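Local coordinates for vaginolysin (Gardnerella vaginalis, PDB 5IMY), which probably binds cholesterol in host membranes and lyses cells by forming pores, as a secreted toxin of the cholesterol-dependent cytolysin family, at residues Ala111-Ile116 against Gln135-Ser140; Arg263-Lys268 against Ala331-Gly336; Lys268-Ser273 against Asn303-Ala308; Tyr381-His386 against Val467-Ile472; Leu444-Gly449 against Gly476-Pro481. All blocks are in the same frame, centred on the assembly; numbering follows the deposited sequence.

Interaction 1: Ala111-Ile116 against Gln135-Ser140; sequences ANRAPI and QRPTKS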
# COMPACT_ATOMS: atom_id res chain seq x y z
N ALA A 111 -20.94 -55.15 0.90
CA ALA A 111 -22.29 -55.52 0.49
C ALA A 111 -22.18 -56.47 -0.69
O ALA A 111 -21.17 -56.50 -1.40
CB ALA A 111 -23.13 -54.30 0.12
N ASN A 112 -23.23 -57.26 -0.89
CA ASN A 112 -23.28 -58.14 -2.04
C ASN A 112 -23.42 -57.31 -3.30
O ASN A 112 -24.44 -56.63 -3.49
CB ASN A 112 -24.43 -59.13 -1.90
CG ASN A 112 -24.35 -59.94 -0.63
OD1 ASN A 112 -23.27 -60.17 -0.09
ND2 ASN A 112 -25.50 -60.39 -0.14
N ARG A 113 -22.41 -57.34 -4.16
CA ARG A 113 -22.35 -56.49 -5.33
C ARG A 113 -22.82 -57.23 -6.58
O ARG A 113 -22.88 -58.46 -6.63
CB ARG A 113 -20.92 -55.99 -5.55
CG ARG A 113 -20.42 -55.05 -4.46
CD ARG A 113 -21.14 -53.71 -4.52
NE ARG A 113 -20.92 -53.03 -5.79
CZ ARG A 113 -19.83 -52.32 -6.08
NH1 ARG A 113 -18.85 -52.20 -5.19
NH2 ARG A 113 -19.72 -51.74 -7.27
N ALA A 114 -23.15 -56.45 -7.60
CA ALA A 114 -23.48 -56.95 -8.92
C ALA A 114 -22.31 -56.74 -9.87
O ALA A 114 -21.41 -55.94 -9.59
CB ALA A 114 -24.72 -56.24 -9.47
N PRO A 115 -22.28 -57.44 -11.00
CA PRO A 115 -21.24 -57.16 -12.00
C PRO A 115 -21.27 -55.70 -12.42
O PRO A 115 -22.30 -55.02 -12.34
CB PRO A 115 -21.60 -58.09 -13.16
CG PRO A 115 -22.36 -59.20 -12.53
CD PRO A 115 -23.13 -58.58 -11.40
N ILE A 116 -20.12 -55.21 -12.88
CA ILE A 116 -19.98 -53.82 -13.29
C ILE A 116 -19.07 -53.77 -14.51
O ILE A 116 -18.13 -54.56 -14.65
CB ILE A 116 -19.43 -52.95 -12.14
CG1 ILE A 116 -19.43 -51.48 -12.53
CG2 ILE A 116 -18.02 -53.40 -11.74
CD1 ILE A 116 -19.56 -50.56 -11.33
N GLN A 135 -17.12 -59.50 -12.85
CA GLN A 135 -18.09 -60.19 -12.01
C GLN A 135 -17.69 -60.01 -10.55
O GLN A 135 -16.63 -60.49 -10.13
CB GLN A 135 -18.16 -61.68 -12.36
CG GLN A 135 -18.06 -62.01 -13.85
CD GLN A 135 -19.31 -61.66 -14.62
OE1 GLN A 135 -20.40 -61.59 -14.06
NE2 GLN A 135 -19.16 -61.44 -15.92
N ARG A 136 -18.53 -59.33 -9.77
CA ARG A 136 -18.18 -59.03 -8.39
C ARG A 136 -16.89 -58.21 -8.36
O ARG A 136 -15.80 -58.78 -8.28
CB ARG A 136 -18.00 -60.32 -7.57
CG ARG A 136 -18.08 -60.18 -6.04
CD ARG A 136 -17.98 -58.73 -5.55
NE ARG A 136 -17.97 -58.60 -4.10
CZ ARG A 136 -19.02 -58.86 -3.32
NH1 ARG A 136 -18.93 -58.70 -2.01
NH2 ARG A 136 -20.15 -59.30 -3.84
N PRO A 137 -16.98 -56.88 -8.41
CA PRO A 137 -15.76 -56.06 -8.40
C PRO A 137 -15.14 -55.98 -7.02
O PRO A 137 -15.83 -55.70 -6.03
CB PRO A 137 -16.26 -54.69 -8.88
CG PRO A 137 -17.68 -54.65 -8.44
CD PRO A 137 -18.19 -56.06 -8.58
N THR A 138 -13.83 -56.22 -6.96
CA THR A 138 -13.03 -56.00 -5.76
C THR A 138 -11.72 -55.35 -6.21
O THR A 138 -11.48 -55.16 -7.40
CB THR A 138 -12.80 -57.31 -4.99
OG1 THR A 138 -11.74 -57.13 -4.04
CG2 THR A 138 -12.44 -58.45 -5.94
N LYS A 139 -10.87 -55.00 -5.24
CA LYS A 139 -9.62 -54.34 -5.58
C LYS A 139 -8.80 -55.18 -6.56
O LYS A 139 -8.35 -54.68 -7.60
CB LYS A 139 -8.81 -54.04 -4.32
CG LYS A 139 -7.43 -53.43 -4.59
CD LYS A 139 -7.52 -52.17 -5.44
CE LYS A 139 -6.14 -51.57 -5.69
NZ LYS A 139 -6.22 -50.17 -6.20
N SER A 140 -8.60 -56.46 -6.24
CA SER A 140 -7.78 -57.31 -7.09
C SER A 140 -8.50 -57.69 -8.38
O SER A 140 -7.85 -57.85 -9.42
CB SER A 140 -7.38 -58.57 -6.33
OG SER A 140 -8.51 -59.38 -6.04
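Pro-137 pushes its ring into the bend of the 111-116 loop, its CG atom 3.5 Å from Ile-116 CG2 and also over one face of the Arg-113 guanidinium, off toward the rim. The two segments flank the open end of a β-hairpin, strands 116-120 and 131-134, so the contact closes that end just before helix 139-158 starts. The Arg-136 guanidinium lies across the backbone at Ala-111 to Arg-113 and takes the Arg-113 side chain over one face, with CG 4.2 Å above its centre. This is packing without hydrogen bonds: NH2 of Arg-136 sits 3.0 Å from Arg-113 N, a meeting of two donors, and NH1 comes to 3.2 Å of Ala-111 O at a poor angle. One shell out, Arg-113 is fixed by polar partners. Bends at chi2 and chi3 (-70° and -61°) curl its chain, and the guanidinium bonds Phe-232 O through NE and Gly-92 O through NH2, which sets the face that Pro-137 meets. Ala-114 pairs by its backbone with Phe-232 as well. Exposed Gln-135 turns back until its OE1 lies 3.4 Å from Pro-115 CG.

Interaction 2: Arg263-Lys268 against Ala331-Gly336; sequences RSMYVK and ALIQEG
Arg-263 reaches from its strand to the last turn of helix 326-335 and gives a hydrogen bond from NH1 to Leu-332 O at 2.9 Å. The bond is bent, 138° at the hydrogen, and the oxygen lies 26° out of the guanidinium plane. NH2 adds a second, weak bond to the same oxygen at 3.3 Å, so one carbonyl is held by both ends of the fork. An extended chain from CG to NE, with CG anti to the backbone N, gives the span. The acceptor suits the place: Gly-336 N bonds Ile-333 O at 3.1 Å instead of reaching back to Leu-332 O, and a carbonyl at a helix C-terminus would be expected to favour a positive partner. NH1 has a further weak bond to Gln-216 OE1, while Gln-216 NE2 gives another to Ile-333 O.

The arrangement is a helix laid on a β-sheet, part of the large antiparallel sheet of the cytolysin core; strand 263-268 and helix 331-335 run antiparallel (166°) with axes 10.4 Å apart. Gly-336, without a side chain, lets its backbone N lie over one guanidinium face of Arg-263. Further along the strand, Met-265 points at the helix and brings SD to 4.3 Å from Leu-332 CB, beside Leu-329 and Ile-310. Tyr-218 OH bonds Gly-336 O from strand 208-223.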
# COMPACT_ATOMS: atom_id res chain seq x y z
N ARG A 263 1.26 -40.42 -14.13
CA ARG A 263 2.46 -40.05 -13.39
C ARG A 263 2.15 -38.81 -12.55
O ARG A 263 1.59 -37.84 -13.07
CB ARG A 263 3.61 -39.77 -14.35
CG ARG A 263 5.00 -39.89 -13.75
CD ARG A 263 6.02 -40.14 -14.85
NE ARG A 263 7.38 -39.78 -14.44
CZ ARG A 263 7.90 -38.57 -14.56
NH1 ARG A 263 7.18 -37.57 -15.07
NH2 ARG A 263 9.15 -38.34 -14.17
N SER A 264 2.51 -38.86 -11.27
CA SER A 264 2.21 -37.79 -10.33
C SER A 264 3.46 -37.45 -9.53
O SER A 264 4.22 -38.34 -9.15
CB SER A 264 1.08 -38.19 -9.39
OG SER A 264 0.96 -37.28 -8.30
N MET A 265 3.67 -36.16 -9.28
CA MET A 265 4.81 -35.73 -8.48
C MET A 265 4.51 -34.38 -7.83
O MET A 265 3.70 -33.60 -8.33
CB MET A 265 6.09 -35.63 -9.33
CG MET A 265 6.01 -34.63 -10.47
SD MET A 265 7.61 -34.39 -11.26
CE MET A 265 7.22 -33.04 -12.36
N TYR A 266 5.19 -34.13 -6.72
CA TYR A 266 5.15 -32.86 -6.02
C TYR A 266 6.48 -32.14 -6.18
O TYR A 266 7.54 -32.76 -6.06
CB TYR A 266 4.84 -33.06 -4.53
CG TYR A 266 3.37 -33.22 -4.23
CD1 TYR A 266 2.59 -32.11 -3.91
CD2 TYR A 266 2.77 -34.46 -4.25
CE1 TYR A 266 1.25 -32.25 -3.63
CE2 TYR A 266 1.42 -34.61 -3.97
CZ TYR A 266 0.66 -33.50 -3.65
OH TYR A 266 -0.68 -33.63 -3.37
N VAL A 267 6.43 -30.84 -6.45
CA VAL A 267 7.62 -30.04 -6.72
C VAL A 267 7.62 -28.83 -5.80
O VAL A 267 6.60 -28.15 -5.67
CB VAL A 267 7.68 -29.60 -8.19
CG1 VAL A 267 8.99 -28.87 -8.47
CG2 VAL A 267 7.53 -30.79 -9.12
N LYS A 268 8.77 -28.57 -5.18
CA LYS A 268 8.97 -27.39 -4.35
C LYS A 268 9.93 -26.45 -5.07
O LYS A 268 11.09 -26.80 -5.31
CB LYS A 268 9.53 -27.77 -2.98
CG LYS A 268 9.86 -26.57 -2.09
CD LYS A 268 10.54 -27.00 -0.79
CE LYS A 268 11.96 -27.51 -1.02
NZ LYS A 268 12.62 -27.94 0.24
N ALA A 331 13.02 -31.63 -17.50
CA ALA A 331 13.39 -32.99 -17.89
C ALA A 331 12.41 -34.01 -17.32
O ALA A 331 11.97 -34.92 -18.03
CB ALA A 331 14.82 -33.30 -17.44
N LEU A 332 12.06 -33.87 -16.04
CA LEU A 332 11.11 -34.79 -15.42
C LEU A 332 9.75 -34.74 -16.11
O LEU A 332 9.07 -35.76 -16.21
CB LEU A 332 10.96 -34.47 -13.94
CG LEU A 332 12.22 -34.65 -13.08
CD1 LEU A 332 12.00 -34.11 -11.68
CD2 LEU A 332 12.64 -36.11 -13.04
N ILE A 333 9.35 -33.56 -16.60
CA ILE A 333 8.09 -33.45 -17.33
C ILE A 333 8.15 -34.27 -18.61
O ILE A 333 7.30 -35.12 -18.87
CB ILE A 333 7.76 -31.98 -17.62
CG1 ILE A 333 7.70 -31.15 -16.33
CG2 ILE A 333 6.45 -31.86 -18.39
CD1 ILE A 333 6.85 -31.76 -15.23
N GLN A 334 9.17 -34.01 -19.44
CA GLN A 334 9.24 -34.62 -20.76
C GLN A 334 9.55 -36.11 -20.71
O GLN A 334 9.40 -36.78 -21.74
CB GLN A 334 10.29 -33.90 -21.60
CG GLN A 334 9.91 -33.74 -23.07
CD GLN A 334 8.64 -32.93 -23.25
OE1 GLN A 334 8.32 -32.07 -22.43
NE2 GLN A 334 7.92 -33.21 -24.33
N GLU A 335 9.98 -36.64 -19.56
CA GLU A 335 10.17 -38.08 -19.45
C GLU A 335 8.84 -38.81 -19.37
O GLU A 335 8.74 -39.97 -19.81
CB GLU A 335 11.05 -38.40 -18.24
CG GLU A 335 11.00 -39.86 -17.77
CD GLU A 335 12.38 -40.45 -17.54
OE1 GLU A 335 13.28 -40.21 -18.38
OE2 GLU A 335 12.56 -41.16 -16.53
N GLY A 336 7.81 -38.17 -18.82
CA GLY A 336 6.52 -38.81 -18.65
C GLY A 336 5.44 -38.22 -19.53
O GLY A 336 4.25 -38.34 -19.23

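Interaction 3: Lys268-Ser273 against Asn303-Ala308; sequences KFDTTS and NTSVCA. Unlike the reference sequence in segment 303-308: Cys-307 (reference Thr).
Lys-268 and Cys-307 pair within an antiparallel β-ladder, hydrogen-bonded to each other with Lys-268 N 2.6 Å from Cys-307 O. Phe-269 with Val-306 follows as a non-hydrogen-bonded pair, then Asp-270 with Ser-305 as another hydrogen-bonded one. The chain between these strands includes helix 278-286, in the part that related cytolysins refold into a membrane-crossing hairpin. The tight face is that of Phe-269 and Val-306, whose side chains lie side by side and point the same way. Val-306 CG2 is 3.6 Å from Phe-269 CD1, and Thr-304 CG2 meets the ring at its edge, in plane. Ile-326 and Leu-329 of helix 326-335 and Val-282 of helix 278-286 cover this face. The Lys-268 and Asp-270 face is more polar. Lys-268 lays CE 3.8 Å from Cys-307 CB and sends NZ on to Leu-195 O; Cys-307, where the reference sequence has threonine, forms a disulfide with Cys-322. Asp-270 OD1 leans over Ser-305 CB. Exposed Ser-305, Asn-303 and Thr-272 mark the loose end, where the ladder gives way to a turn: Thr-271 OG1, anti to its backbone N (chi1 -177°), accepts from Ser-273 N in an ST turn and donates to Asn-303 O at 2.8 Å, well above the carbonyl plane.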
# COMPACT_ATOMS: atom_id res chain seq x y z
N LYS A 268 8.77 -28.57 -5.18
CA LYS A 268 8.97 -27.39 -4.35
C LYS A 268 9.93 -26.45 -5.07
O LYS A 268 11.09 -26.80 -5.31
CB LYS A 268 9.53 -27.77 -2.98
CG LYS A 268 9.86 -26.57 -2.09
CD LYS A 268 10.54 -27.00 -0.79
CE LYS A 268 11.96 -27.51 -1.02
NZ LYS A 268 12.62 -27.94 0.24
N PHE A 269 9.44 -25.26 -5.41
CA PHE A 269 10.28 -24.17 -5.90
C PHE A 269 10.55 -23.21 -4.76
O PHE A 269 9.61 -22.75 -4.10
CB PHE A 269 9.61 -23.41 -7.04
CG PHE A 269 9.18 -24.27 -8.19
CD1 PHE A 269 9.96 -24.37 -9.33
CD2 PHE A 269 7.97 -24.95 -8.15
CE1 PHE A 269 9.56 -25.15 -10.39
CE2 PHE A 269 7.57 -25.73 -9.21
CZ PHE A 269 8.37 -25.83 -10.34
N ASP A 270 11.83 -22.91 -4.51
CA ASP A 270 12.16 -21.87 -3.55
C ASP A 270 13.39 -21.11 -4.02
O ASP A 270 14.22 -21.63 -4.77
CB ASP A 270 12.39 -22.44 -2.13
CG ASP A 270 13.56 -23.41 -2.06
OD1 ASP A 270 14.41 -23.41 -2.97
OD2 ASP A 270 13.64 -24.16 -1.06
N THR A 271 13.48 -19.86 -3.58
CA THR A 271 14.62 -19.01 -3.88
C THR A 271 14.86 -18.09 -2.69
O THR A 271 13.95 -17.84 -1.90
CB THR A 271 14.40 -18.18 -5.15
OG1 THR A 271 15.58 -17.42 -5.44
CG2 THR A 271 13.22 -17.23 -4.98
N THR A 272 16.08 -17.61 -2.58
CA THR A 272 16.40 -16.59 -1.59
C THR A 272 16.14 -15.19 -2.11
O THR A 272 16.42 -14.21 -1.39
CB THR A 272 17.85 -16.73 -1.12
OG1 THR A 272 18.06 -15.96 0.07
CG2 THR A 272 18.82 -16.25 -2.20
N SER A 273 15.62 -15.05 -3.32
CA SER A 273 15.31 -13.74 -3.87
C SER A 273 14.15 -13.12 -3.11
O SER A 273 13.13 -13.77 -2.86
CB SER A 273 14.97 -13.85 -5.36
OG SER A 273 14.38 -12.65 -5.83
N ASN A 303 18.02 -18.59 -9.86
CA ASN A 303 18.20 -18.72 -8.42
C ASN A 303 17.10 -19.56 -7.78
O ASN A 303 16.96 -19.53 -6.55
CB ASN A 303 18.24 -17.33 -7.77
CG ASN A 303 19.66 -16.85 -7.54
OD1 ASN A 303 20.28 -17.18 -6.53
ND2 ASN A 303 20.18 -16.06 -8.46
N THR A 304 16.33 -20.30 -8.56
CA THR A 304 15.21 -21.09 -8.06
C THR A 304 15.68 -22.53 -7.89
O THR A 304 15.94 -23.23 -8.87
CB THR A 304 14.02 -21.00 -9.00
OG1 THR A 304 13.62 -19.64 -9.15
CG2 THR A 304 12.85 -21.81 -8.46
N SER A 305 15.79 -22.97 -6.64
CA SER A 305 16.02 -24.38 -6.36
C SER A 305 14.73 -25.16 -6.60
O SER A 305 13.63 -24.68 -6.31
CB SER A 305 16.49 -24.58 -4.92
OG SER A 305 17.22 -25.78 -4.78
N VAL A 306 14.87 -26.37 -7.14
CA VAL A 306 13.73 -27.23 -7.46
C VAL A 306 13.92 -28.56 -6.76
O VAL A 306 14.97 -29.20 -6.90
CB VAL A 306 13.57 -27.42 -8.98
CG1 VAL A 306 12.64 -28.59 -9.30
CG2 VAL A 306 13.04 -26.14 -9.61
N CYS A 307 12.90 -28.98 -6.02
CA CYS A 307 12.91 -30.23 -5.26
C CYS A 307 11.64 -30.99 -5.60
O CYS A 307 10.54 -30.53 -5.29
CB CYS A 307 13.01 -29.94 -3.76
SG CYS A 307 12.59 -31.30 -2.63
N ALA A 308 11.79 -32.15 -6.25
CA ALA A 308 10.66 -32.89 -6.80
C ALA A 308 10.69 -34.31 -6.26
O ALA A 308 11.68 -35.02 -6.44
CB ALA A 308 10.72 -32.93 -8.33

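Interaction 4: Tyr381-His386 against Val467-Ile472; sequences YLTLDH and VRQRTI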
# COMPACT_ATOMS: atom_id res chain seq x y z
N TYR A 381 23.55 4.87 -6.22
CA TYR A 381 24.47 5.99 -6.05
C TYR A 381 24.62 6.77 -7.35
O TYR A 381 24.66 6.18 -8.43
CB TYR A 381 25.85 5.49 -5.59
CG TYR A 381 25.84 4.77 -4.26
CD1 TYR A 381 26.08 5.45 -3.07
CD2 TYR A 381 25.58 3.40 -4.18
CE1 TYR A 381 26.07 4.80 -1.85
CE2 TYR A 381 25.56 2.74 -2.97
CZ TYR A 381 25.81 3.45 -1.81
OH TYR A 381 25.80 2.80 -0.59
N LEU A 382 24.69 8.09 -7.22
CA LEU A 382 24.95 8.99 -8.34
C LEU A 382 26.21 9.80 -8.04
O LEU A 382 26.28 10.47 -7.00
CB LEU A 382 23.77 9.93 -8.59
CG LEU A 382 24.05 11.11 -9.54
CD1 LEU A 382 24.39 10.61 -10.93
CD2 LEU A 382 22.87 12.06 -9.59
N THR A 383 27.18 9.74 -8.94
CA THR A 383 28.45 10.44 -8.78
C THR A 383 28.56 11.54 -9.82
O THR A 383 28.34 11.30 -11.01
CB THR A 383 29.63 9.46 -8.90
OG1 THR A 383 29.68 8.62 -7.74
CG2 THR A 383 30.96 10.20 -9.06
N LEU A 384 28.90 12.75 -9.38
CA LEU A 384 29.11 13.89 -10.26
C LEU A 384 30.57 14.30 -10.21
O LEU A 384 31.11 14.54 -9.12
CB LEU A 384 28.22 15.07 -9.84
CG LEU A 384 26.77 14.78 -9.46
CD1 LEU A 384 26.17 16.01 -8.80
CD2 LEU A 384 25.95 14.36 -10.66
N ASP A 385 31.20 14.39 -11.37
CA ASP A 385 32.59 14.84 -11.48
C ASP A 385 32.65 15.97 -12.50
O ASP A 385 32.45 15.74 -13.69
CB ASP A 385 33.52 13.69 -11.89
CG ASP A 385 34.98 14.00 -11.64
OD1 ASP A 385 35.27 14.75 -10.68
OD2 ASP A 385 35.83 13.50 -12.40
N HIS A 386 32.93 17.18 -12.02
CA HIS A 386 32.96 18.38 -12.85
C HIS A 386 34.40 18.88 -12.93
O HIS A 386 34.92 19.48 -11.99
CB HIS A 386 32.04 19.45 -12.27
CG HIS A 386 32.29 20.82 -12.82
ND1 HIS A 386 32.53 21.05 -14.16
CD2 HIS A 386 32.33 22.04 -12.22
CE1 HIS A 386 32.71 22.35 -14.36
NE2 HIS A 386 32.59 22.96 -13.20
N VAL A 467 20.22 2.58 -11.41
CA VAL A 467 21.22 1.54 -11.42
C VAL A 467 21.95 1.55 -10.08
O VAL A 467 21.73 2.41 -9.23
CB VAL A 467 22.21 1.68 -12.60
CG1 VAL A 467 21.49 1.49 -13.92
CG2 VAL A 467 22.89 3.04 -12.55
N ARG A 468 22.82 0.56 -9.88
CA ARG A 468 23.64 0.53 -8.67
C ARG A 468 24.61 1.70 -8.63
O ARG A 468 24.88 2.23 -7.54
CB ARG A 468 24.38 -0.81 -8.60
CG ARG A 468 25.88 -0.75 -8.28
CD ARG A 468 26.15 -0.42 -6.82
NE ARG A 468 27.05 -1.39 -6.21
CZ ARG A 468 27.73 -1.20 -5.09
NH1 ARG A 468 27.63 -0.05 -4.43
NH2 ARG A 468 28.53 -2.15 -4.62
N GLN A 469 25.12 2.13 -9.78
CA GLN A 469 26.09 3.21 -9.83
C GLN A 469 25.93 3.97 -11.14
O GLN A 469 25.90 3.37 -12.22
CB GLN A 469 27.52 2.67 -9.72
CG GLN A 469 28.62 3.73 -9.87
CD GLN A 469 28.78 4.59 -8.63
OE1 GLN A 469 28.33 5.73 -8.59
NE2 GLN A 469 29.43 4.04 -7.61
N ARG A 470 25.83 5.29 -11.03
CA ARG A 470 25.81 6.19 -12.18
C ARG A 470 26.77 7.33 -11.90
O ARG A 470 26.69 7.97 -10.84
CB ARG A 470 24.39 6.72 -12.43
CG ARG A 470 24.29 7.93 -13.37
CD ARG A 470 23.53 7.61 -14.65
NE ARG A 470 22.28 6.91 -14.39
CZ ARG A 470 21.57 6.26 -15.31
NH1 ARG A 470 22.00 6.22 -16.57
NH2 ARG A 470 20.44 5.66 -14.98
N THR A 471 27.69 7.57 -12.83
CA THR A 471 28.64 8.66 -12.70
C THR A 471 28.67 9.46 -14.00
O THR A 471 28.79 8.88 -15.09
CB THR A 471 30.05 8.15 -12.36
OG1 THR A 471 31.01 9.18 -12.61
CG2 THR A 471 30.41 6.92 -13.18
N ILE A 472 28.54 10.77 -13.88
CA ILE A 472 28.44 11.68 -15.01
C ILE A 472 29.61 12.65 -14.91
O ILE A 472 29.64 13.52 -14.03
CB ILE A 472 27.11 12.43 -15.04
CG1 ILE A 472 25.94 11.45 -14.88
CG2 ILE A 472 26.97 13.23 -16.34
CD1 ILE A 472 24.59 12.11 -14.76
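Tyr-381 and Arg-468 lie side by side at the start of this contact and point the same way, with ring and guanidinium planes 44° apart. Arg-468 is bent at chi2 and chi3, and its NH1 lies 3.8 Å from Tyr-381 CE2. The carbonyl of Arg-468 meets the tyrosine ring at its edge, in plane, and accepts from Tyr-381 N as well. On the same face, Gln-469 bends at chi2 (76°) and its OE1 accepts from Thr-383 OG1 at 3.3 Å. Thr-383 keeps OG1 anti to its carbonyl carbon (chi1 -72°), which sets that hydroxyl toward the glutamine and leaves CG2 alongside Thr-471 OG1, 3.7 Å away.

The backbones form a parallel β-ladder in the C-terminal β-sandwich domain, pairing Tyr-381 with Gln-469 through to Leu-384 with Ile-472. Thr-383 gives and takes a bond with the same neighbouring strand, its N 2.6 Å from Arg-470 O and its O 2.9 Å from Ile-472 N. Leu-382, Arg-470 and Ile-472 share the opposite face. Leu-382 CD1 touches Arg-470 CG at 3.6 Å and Ile-472 CD1 at 4.1 Å, and Leu-382 and Ile-472 both press on Ile-442 of the second sheet. The far end of Arg-470 departs from the leucine and makes a weak, long ion pair with Glu-485. Asp-385 N closes the pairing on Ile-472 O, while Asp-385 OD1 takes a bond from Asn-428.

Interaction 5: Leu444-Gly449 against Gly476-Pro481; sequences LVEKTG and GTTLWP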
# COMPACT_ATOMS: atom_id res chain seq x y z
N LEU A 444 22.59 19.72 -16.17
CA LEU A 444 23.88 20.28 -15.76
C LEU A 444 24.00 21.78 -16.05
O LEU A 444 24.16 22.56 -15.12
CB LEU A 444 25.02 19.51 -16.44
CG LEU A 444 26.45 20.00 -16.20
CD1 LEU A 444 26.70 20.31 -14.75
CD2 LEU A 444 27.46 18.97 -16.68
N VAL A 445 23.96 22.19 -17.32
CA VAL A 445 24.09 23.58 -17.74
C VAL A 445 25.39 24.22 -17.22
O VAL A 445 25.85 23.90 -16.12
CB VAL A 445 22.86 24.43 -17.34
CG1 VAL A 445 21.56 23.66 -17.59
CG2 VAL A 445 22.92 24.96 -15.89
N GLU A 446 25.97 25.12 -18.02
CA GLU A 446 27.24 25.76 -17.70
C GLU A 446 27.15 27.25 -18.00
O GLU A 446 26.45 27.67 -18.92
CB GLU A 446 28.40 25.15 -18.49
CG GLU A 446 28.26 25.30 -20.01
CD GLU A 446 29.56 25.71 -20.68
OE1 GLU A 446 30.39 26.39 -20.03
OE2 GLU A 446 29.75 25.36 -21.86
N LYS A 447 27.89 28.04 -17.22
CA LYS A 447 27.90 29.49 -17.42
C LYS A 447 28.72 29.83 -18.66
O LYS A 447 29.93 29.57 -18.71
CB LYS A 447 28.47 30.20 -16.19
CG LYS A 447 28.43 31.73 -16.29
CD LYS A 447 29.35 32.40 -15.27
CE LYS A 447 30.83 32.16 -15.57
NZ LYS A 447 31.49 33.33 -16.21
N THR A 448 28.07 30.42 -19.66
CA THR A 448 28.70 30.75 -20.93
C THR A 448 28.82 32.24 -21.18
O THR A 448 29.69 32.65 -21.97
CB THR A 448 27.91 30.10 -22.09
OG1 THR A 448 28.13 28.69 -22.08
CG2 THR A 448 28.31 30.67 -23.45
N GLY A 449 28.00 33.06 -20.53
CA GLY A 449 28.05 34.50 -20.74
C GLY A 449 27.98 35.28 -19.45
O GLY A 449 28.78 35.07 -18.53
N GLY A 476 36.26 19.78 -20.53
CA GLY A 476 36.36 20.69 -21.66
C GLY A 476 36.34 22.14 -21.21
O GLY A 476 36.56 22.47 -20.04
N THR A 477 36.07 23.01 -22.18
CA THR A 477 36.01 24.45 -21.93
C THR A 477 34.61 24.96 -22.27
O THR A 477 33.80 24.27 -22.90
CB THR A 477 37.08 25.20 -22.74
OG1 THR A 477 36.99 26.60 -22.47
CG2 THR A 477 36.91 24.95 -24.23
N THR A 478 34.35 26.20 -21.85
CA THR A 478 32.99 26.73 -21.92
C THR A 478 32.45 26.75 -23.35
O THR A 478 31.27 26.48 -23.57
CB THR A 478 32.93 28.14 -21.31
OG1 THR A 478 31.69 28.77 -21.67
CG2 THR A 478 34.10 29.02 -21.77
N LEU A 479 33.30 27.06 -24.33
CA LEU A 479 32.83 27.08 -25.71
C LEU A 479 32.71 25.68 -26.31
O LEU A 479 31.93 25.50 -27.26
CB LEU A 479 33.76 27.94 -26.58
CG LEU A 479 33.61 29.46 -26.45
CD1 LEU A 479 34.64 30.17 -27.30
CD2 LEU A 479 32.20 29.92 -26.83
N TRP A 480 33.44 24.70 -25.79
CA TRP A 480 33.36 23.32 -26.26
C TRP A 480 33.34 22.40 -25.06
O TRP A 480 34.35 21.79 -24.69
CB TRP A 480 34.54 22.98 -27.18
CG TRP A 480 34.58 23.81 -28.43
CD1 TRP A 480 33.94 23.57 -29.60
CD2 TRP A 480 35.32 25.03 -28.62
NE1 TRP A 480 34.22 24.55 -30.52
CE2 TRP A 480 35.07 25.46 -29.94
CE3 TRP A 480 36.16 25.79 -27.81
CZ2 TRP A 480 35.63 26.62 -30.46
CZ3 TRP A 480 36.71 26.95 -28.32
CH2 TRP A 480 36.45 27.35 -29.64
N PRO A 481 32.19 22.26 -24.41
CA PRO A 481 32.10 21.38 -23.24
C PRO A 481 31.90 19.94 -23.66
O PRO A 481 31.41 19.63 -24.75
CB PRO A 481 30.87 21.92 -22.49
CG PRO A 481 30.02 22.57 -23.56
CD PRO A 481 30.86 22.74 -24.81
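Glu-446 reaches across to Thr-478, and the two side chains meet at about a right angle. CG of Glu-446 sits between the backbone N and the carbonyl carbon (chi1 62°), and the chain bends again at chi2 on its way to the other loop. Each oxygen of the carboxyl group then has its own neighbour. OE1 accepts a weak hydrogen bond from Thr-478 OG1 at 3.2 Å, whereas OE2 lies 2.5 Å from Thr-478 O. Pro-481 also crosses Glu-446 at about a right angle, its ring bringing CG to 3.3 Å from OE2, so the carboxyl group is framed by a threonine and a proline. The hydroxyl of Thr-478 is anti to its own backbone N (chi1 166°), which turns it toward the 444-449 loop, where it also lies 3.5 Å from Lys-447 O. Exposed Thr-448 crosses Thr-478 obliquely, OG1 to OG1 at 3.6 Å. Arg-456 touches both loops: its backbone pairs with Glu-446, and its NH1 donates to Leu-479 O. Glu-446 and Arg-456 are the two ends of the undecapeptide characteristic of cholesterol-dependent cytolysins. Thr-478 and Leu-479 match the Thr-Leu pair through which relatives recognise cholesterol, so the contact joins two loops at what is probably, as in relatives, the membrane-facing tip of the β-sandwich.

How the interactions relate
The five contacts follow the long axis of the molecule. Interactions 1 and 5 are the farthest apart, with centres about 96 Å from each other, on opposite sides of the chain's centre. Interactions 2 and 3 touch and share Lys-268: strand 263-271 runs through both, Val-267 CG1 lies 3.8 Å from Val-306 CG1, and the helix of interaction 2 follows strand 305-311 of interaction 3. Interaction 4 is separate from them, about 35 Å from interaction 3 between centres. It adjoins interaction 5 in sequence, centres about 20 Å apart, its strand 469-475 leading into the loop of interaction 5, the probable cholesterol-recognition site.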